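Local coordinates for cellulose-binding protein (PDB 2YHG) that is of uncertain function but probably acts on or binds carbohydrate, this portion pairing a nucleoside hydrolase-like domain with a C-terminal beta domain and several bound metal ions, at residues Gly265-Arg270 against Lys305-Ala310; Phe248-Asn253 against Gly269-Lys274. One frame throughout, in Å; residues are numbered along the deposited sequence.

Interaction 1: Gly265-Arg270 against Lys305-Ala310. With EDO (1,2-ethanediol), chain K.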
loop_
_atom_site.group_PDB
_atom_site.type_symbol
_atom_site.label_atom_id
_atom_site.label_comp_id
_atom_site.label_asym_id
_atom_site.label_seq_id
_atom_site.Cartn_x
_atom_site.Cartn_y
_atom_site.Cartn_z
ATOM N N GLY A 265 -6.156 -6.786 6.773
ATOM C CA GLY A 265 -7.026 -6.354 5.690
ATOM C C GLY A 265 -7.022 -4.848 5.520
ATOM O O GLY A 265 -6.786 -4.086 6.461
ATOM N N GLY A 266 -7.241 -4.420 4.280
ATOM C CA GLY A 266 -7.174 -3.027 3.911
ATOM C C GLY A 266 -7.118 -2.933 2.414
ATOM O O GLY A 266 -7.399 -3.897 1.714
ATOM N N TRP A 267 -6.819 -1.754 1.898
ATOM C CA TRP A 267 -6.937 -1.517 0.467
ATOM C C TRP A 267 -5.932 -2.286 -0.379
ATOM O O TRP A 267 -6.107 -2.349 -1.602
ATOM C CB TRP A 267 -6.839 -0.043 0.170
ATOM C CG TRP A 267 -7.937 0.863 0.588
ATOM C CD1 TRP A 267 -9.010 0.591 1.383
ATOM C CD2 TRP A 267 -8.052 2.222 0.177
ATOM N NE1 TRP A 267 -9.810 1.717 1.475
ATOM C CE2 TRP A 267 -9.241 2.724 0.729
ATOM C CE3 TRP A 267 -7.272 3.055 -0.632
ATOM C CZ2 TRP A 267 -9.682 4.022 0.508
ATOM C CZ3 TRP A 267 -7.716 4.338 -0.867
ATOM C CH2 TRP A 267 -8.923 4.812 -0.311
ATOM N N GLY A 268 -4.891 -2.854 0.220
ATOM C CA GLY A 268 -4.004 -3.755 -0.494
ATOM C C GLY A 268 -4.328 -5.228 -0.334
ATOM O O GLY A 268 -3.565 -6.082 -0.809
ATOM N N GLY A 269 -5.443 -5.538 0.312
ATOM C CA GLY A 269 -5.850 -6.906 0.557
ATOM C C GLY A 269 -5.538 -7.406 1.946
ATOM O O GLY A 269 -4.998 -6.692 2.808
ATOM N N ARG A 270 -5.894 -8.667 2.161
ATOM C CA ARG A 270 -5.781 -9.345 3.464
ATOM C C ARG A 270 -5.017 -10.646 3.261
ATOM O O ARG A 270 -5.318 -11.387 2.327
ATOM C CB ARG A 270 -7.180 -9.629 4.034
ATOM C CG ARG A 270 -7.139 -10.150 5.433
ATOM C CD ARG A 270 -8.524 -10.233 6.057
ATOM N NE ARG A 270 -9.476 -11.035 5.254
ATOM C CZ ARG A 270 -9.495 -12.366 5.217
ATOM N NH1 ARG A 270 -8.673 -13.058 5.971
ATOM N NH2 ARG A 270 -10.333 -12.993 4.412
ATOM N N LYS A 305 -11.812 -5.626 -3.494
ATOM C CA LYS A 305 -13.052 -5.119 -4.044
ATOM C C LYS A 305 -14.008 -4.547 -3.014
ATOM O O LYS A 305 -14.741 -3.598 -3.303
ATOM C CB LYS A 305 -13.693 -6.210 -4.899
ATOM C CG LYS A 305 -14.975 -5.777 -5.581
ATOM N N ARG A 306 -14.023 -5.099 -1.810
ATOM C CA ARG A 306 -14.880 -4.550 -0.784
ATOM C C ARG A 306 -14.624 -3.071 -0.518
ATOM O O ARG A 306 -15.534 -2.386 -0.054
ATOM C CB ARG A 306 -14.755 -5.382 0.477
ATOM C CG ARG A 306 -13.391 -5.296 1.130
ATOM C CD ARG A 306 -13.255 -6.231 2.312
ATOM N NE ARG A 306 -14.262 -5.946 3.306
ATOM C CZ ARG A 306 -14.737 -6.830 4.174
ATOM N NH1 ARG A 306 -14.194 -8.026 4.304
ATOM N NH2 ARG A 306 -15.715 -6.477 4.985
ATOM N N TRP A 307 -13.424 -2.586 -0.805
ATOM C CA TRP A 307 -13.045 -1.209 -0.585
ATOM C C TRP A 307 -13.197 -0.317 -1.832
ATOM O O TRP A 307 -12.876 0.848 -1.784
ATOM C CB TRP A 307 -11.579 -1.155 -0.146
ATOM C CG TRP A 307 -11.240 -2.069 1.011
ATOM C CD1 TRP A 307 -10.494 -3.202 0.938
ATOM C CD2 TRP A 307 -11.639 -1.947 2.386
ATOM N NE1 TRP A 307 -10.414 -3.808 2.159
ATOM C CE2 TRP A 307 -11.117 -3.062 3.069
ATOM C CE3 TRP A 307 -12.400 -1.015 3.094
ATOM C CZ2 TRP A 307 -11.289 -3.245 4.433
ATOM C CZ3 TRP A 307 -12.560 -1.200 4.452
ATOM C CH2 TRP A 307 -12.026 -2.316 5.099
ATOM N N SER A 308 -13.651 -0.880 -2.944
ATOM C CA SER A 308 -13.574 -0.233 -4.245
ATOM C C SER A 308 -14.228 1.144 -4.281
ATOM O O SER A 308 -13.705 2.049 -4.914
ATOM C CB SER A 308 -14.175 -1.127 -5.346
ATOM O OG SER A 308 -13.210 -2.066 -5.825
ATOM N N THR A 309 -15.412 1.301 -3.683
ATOM C CA THR A 309 -16.065 2.607 -3.789
ATOM C C THR A 309 -15.168 3.685 -3.204
ATOM O O THR A 309 -15.018 4.783 -3.781
ATOM C CB THR A 309 -17.427 2.595 -3.131
ATOM O OG1 THR A 309 -18.251 1.684 -3.847
ATOM C CG2 THR A 309 -18.062 3.989 -3.156
ATOM N N ALA A 310 -14.618 3.426 -2.014
ATOM C CA ALA A 310 -13.739 4.387 -1.373
ATOM C C ALA A 310 -12.501 4.659 -2.225
ATOM O O ALA A 310 -12.056 5.787 -2.362
ATOM C CB ALA A 310 -13.362 3.932 0.022
HETATM C C1 EDO K . -15.701 -3.311 6.964
HETATM O O1 EDO K . -16.686 -3.944 6.139
HETATM C C2 EDO K . -14.900 -4.294 7.803
HETATM O O2 EDO K . -15.748 -4.904 8.765
#
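The loop Gly265-Arg270, folded into a type I beta turn from Gly266 to Gly269, meets the 3-10 turn and first helical residues of Lys305-Ala310, the backbones coming closest at Trp267 and Trp307, whose CA atoms are 6.2 Å apart. The contact joins a loop of the nucleoside hydrolase-like domain to the start of helix 308-323, and the turn is closed by a bond from Gly269 N to Gly266 O of 2.9 Å. Two buried indoles carry most of it. Their five-membered rings lie obliquely, planes at 42°, so the pair is neither a parallel stack nor a T-shaped one. Trp267 brings the CD1 corner of its pyrrole ring over one face of Trp307, off toward the rim, with CD1 3.5 Å from Trp307 CG. Arg306 CG lies against the opposite face, also near the rim, which leaves the Trp307 ring sandwiched between its chain neighbour and the loop. At its far end the Trp267 ring reaches the helix, where CZ2 is 3.7 Å from Ala310 CB; the ring takes this direction because CG sits anti to the carbonyl carbon (chi1 -69°). Its NE1 is satisfied by the hydroxyl of Tyr429, on strand 427-436 of the C-terminal part, so the indole bridges loop, helix and that beta domain. Gly266 also belongs to a magnesium site with Ser303, seen beside the Trp307 side chain. Farther out, Arg306 forms a salt bridge through NH1 with Glu381. The same guanidinium takes up a molecule of 1,2-ethanediol, probably from the crystallisation liquor, near the guanidinium plane: Arg306 NH2 donates to its O1 over 2.9 Å, with a bent N-H...O angle of 142°.

Interaction 2: Phe248-Asn253 against Gly269-Lys274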
loop_
_atom_site.group_PDB
_atom_site.type_symbol
_atom_site.label_atom_id
_atom_site.label_comp_id
_atom_site.label_asym_id
_atom_site.label_seq_id
_atom_site.Cartn_x
_atom_site.Cartn_y
_atom_site.Cartn_z
ATOM N N PHE A 248 0.911 -0.250 -3.228
ATOM C CA PHE A 248 0.887 0.920 -2.355
ATOM C C PHE A 248 -0.431 1.149 -1.660
ATOM O O PHE A 248 -0.428 1.766 -0.591
ATOM C CB PHE A 248 1.370 2.234 -3.021
ATOM C CG PHE A 248 0.624 2.624 -4.241
ATOM C CD1 PHE A 248 0.998 2.132 -5.485
ATOM C CD2 PHE A 248 -0.402 3.567 -4.192
ATOM C CE1 PHE A 248 0.335 2.523 -6.632
ATOM C CE2 PHE A 248 -1.101 3.912 -5.331
ATOM C CZ PHE A 248 -0.701 3.403 -6.557
ATOM N N LEU A 249 -1.549 0.646 -2.150
ATOM C CA LEU A 249 -2.785 0.820 -1.396
ATOM C C LEU A 249 -2.686 0.114 -0.049
ATOM O O LEU A 249 -3.363 0.532 0.909
ATOM C CB LEU A 249 -4.008 0.308 -2.163
ATOM C CG LEU A 249 -4.293 0.990 -3.488
ATOM C CD1 LEU A 249 -5.641 0.471 -4.016
ATOM C CD2 LEU A 249 -4.283 2.511 -3.351
ATOM N N HIS A 250 -1.876 -0.926 0.070
ATOM C CA HIS A 250 -1.664 -1.620 1.346
ATOM C C HIS A 250 -1.269 -0.629 2.450
ATOM O O HIS A 250 -1.655 -0.845 3.610
ATOM C CB HIS A 250 -0.574 -2.671 1.115
ATOM C CG HIS A 250 -0.378 -3.586 2.269
ATOM N ND1 HIS A 250 -1.412 -4.263 2.852
ATOM C CD2 HIS A 250 0.767 -3.932 2.912
ATOM C CE1 HIS A 250 -0.904 -4.966 3.847
ATOM N NE2 HIS A 250 0.415 -4.805 3.901
ATOM N N MET A 251 -0.502 0.398 2.106
ATOM C CA MET A 251 0.050 1.355 3.030
ATOM C C MET A 251 -0.654 2.711 3.002
ATOM O O MET A 251 -0.137 3.674 3.564
ATOM C CB MET A 251 1.554 1.530 2.820
ATOM C CG MET A 251 2.329 0.233 2.640
ATOM S SD MET A 251 2.421 -0.150 0.850
ATOM C CE MET A 251 3.444 -1.588 0.806
ATOM N N ALA A 252 -1.812 2.808 2.373
ATOM C CA ALA A 252 -2.473 4.078 2.148
ATOM C C ALA A 252 -3.160 4.641 3.382
ATOM O O ALA A 252 -3.500 5.827 3.367
ATOM C CB ALA A 252 -3.488 3.939 1.035
ATOM N N ASN A 253 -3.521 3.794 4.353
ATOM C CA ASN A 253 -4.464 4.153 5.377
ATOM C C ASN A 253 -4.021 3.684 6.749
ATOM O O ASN A 253 -4.483 2.661 7.259
ATOM C CB ASN A 253 -5.832 3.532 5.099
ATOM C CG ASN A 253 -6.432 3.971 3.809
ATOM O OD1 ASN A 253 -6.889 5.100 3.675
ATOM N ND2 ASN A 253 -6.520 3.063 2.858
ATOM N N GLY A 269 -5.443 -5.538 0.312
ATOM C CA GLY A 269 -5.850 -6.906 0.557
ATOM C C GLY A 269 -5.538 -7.406 1.946
ATOM O O GLY A 269 -4.998 -6.692 2.808
ATOM N N ARG A 270 -5.894 -8.667 2.161
ATOM C CA ARG A 270 -5.781 -9.345 3.464
ATOM C C ARG A 270 -5.017 -10.646 3.261
ATOM O O ARG A 270 -5.318 -11.387 2.327
ATOM C CB ARG A 270 -7.180 -9.629 4.034
ATOM C CG ARG A 270 -7.139 -10.150 5.433
ATOM C CD ARG A 270 -8.524 -10.233 6.057
ATOM N NE ARG A 270 -9.476 -11.035 5.254
ATOM C CZ ARG A 270 -9.495 -12.366 5.217
ATOM N NH1 ARG A 270 -8.673 -13.058 5.971
ATOM N NH2 ARG A 270 -10.333 -12.993 4.412
ATOM N N PHE A 271 -4.057 -10.901 4.137
ATOM C CA PHE A 271 -3.114 -12.011 3.967
ATOM C C PHE A 271 -3.107 -12.844 5.246
ATOM O O PHE A 271 -2.351 -12.575 6.160
ATOM C CB PHE A 271 -1.731 -11.468 3.642
ATOM C CG PHE A 271 -1.771 -10.519 2.466
ATOM C CD1 PHE A 271 -1.782 -10.998 1.165
ATOM C CD2 PHE A 271 -1.850 -9.159 2.635
ATOM C CE1 PHE A 271 -1.882 -10.159 0.095
ATOM C CE2 PHE A 271 -1.937 -8.304 1.557
ATOM C CZ PHE A 271 -1.991 -8.818 0.291
ATOM N N PRO A 272 -4.017 -13.826 5.346
ATOM C CA PRO A 272 -4.241 -14.473 6.642
ATOM C C PRO A 272 -3.174 -15.485 7.022
ATOM O O PRO A 272 -3.130 -15.896 8.180
ATOM C CB PRO A 272 -5.601 -15.136 6.461
ATOM C CG PRO A 272 -5.713 -15.370 5.006
ATOM C CD PRO A 272 -5.068 -14.170 4.372
ATOM N N SER A 273 -2.376 -15.963 6.060
ATOM C CA SER A 273 -1.397 -17.002 6.316
ATOM C C SER A 273 -0.355 -16.981 5.262
ATOM O O SER A 273 -0.551 -16.428 4.166
ATOM C CB SER A 273 -2.052 -18.383 6.345
ATOM O OG SER A 273 -2.611 -18.685 5.082
ATOM N N LYS A 274 0.776 -17.587 5.582
ATOM C CA LYS A 274 1.762 -17.952 4.585
ATOM C C LYS A 274 1.332 -19.253 3.922
ATOM O O LYS A 274 0.812 -20.152 4.578
ATOM C CB LYS A 274 3.134 -18.174 5.215
ATOM C CG LYS A 274 3.712 -16.990 5.910
ATOM C CD LYS A 274 5.095 -17.269 6.442
ATOM C CE LYS A 274 5.538 -16.254 7.486
ATOM N NZ LYS A 274 6.720 -16.736 8.202
HETATM O O HOH W 1 -4.224 -3.874 2.832
#
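Residues Phe248-Asn253, at the C-terminal side of helix 246-249 and including a type I beta turn from Leu249 to Ala252, approach the loop that leads into strand 273-276, with the CA atoms of His250 and Gly269 6.8 Å apart. No direct hydrogen bond spans the gap, and one side chain, that of His250, does the bridging. Its CG lies anti to the backbone N (chi1 -172°), which extends the imidazole toward Gly269 and Phe271. A water sits in the imidazole plane at the ring edge, 2.8 Å from His250 ND1, and donates to Gly269 O at 2.9 Å, tying side chain to backbone. The other nitrogen, NE2, is bound to the carbonyl of Pro259, and the two partners together restrain the rotation of the imidazole. Phe271 turns its edge to the face of His250 in an offset edge-to-face pair, planes at 84°, with Phe271 CE2 4.2 Å from His250 CE1. Trp147 and Tyr183 add further aromatic contacts to His250. Ile205 of strand 203-207 touches both His250 and Phe271, placing this small aromatic cluster beside the edge strand of the parallel sheet in the nucleoside hydrolase-like domain.

How the interactions relate
Both contacts are buried and draw on one loop, their segments overlapping at Gly269 and Arg270; of these two only Gly269 takes part in a contact, that of interaction 2. Interaction 1 is the larger, burying 242 Å² against 82 Å², and rests on apolar packing of two indoles and an alanine where the loop meets helix 308-323 and, through Tyr429, the C-terminal beta domain. Interaction 2 lies nearer the centre of the chain, beside the parallel sheet, and relies on a water bridge and an edge-to-face pair. Trp267 packs on both the helix start and Phe248-Asn253, its CD2 3.2 Å from Asn253 ND2, while Gly268 lies against His250, to which water links Gly269 O.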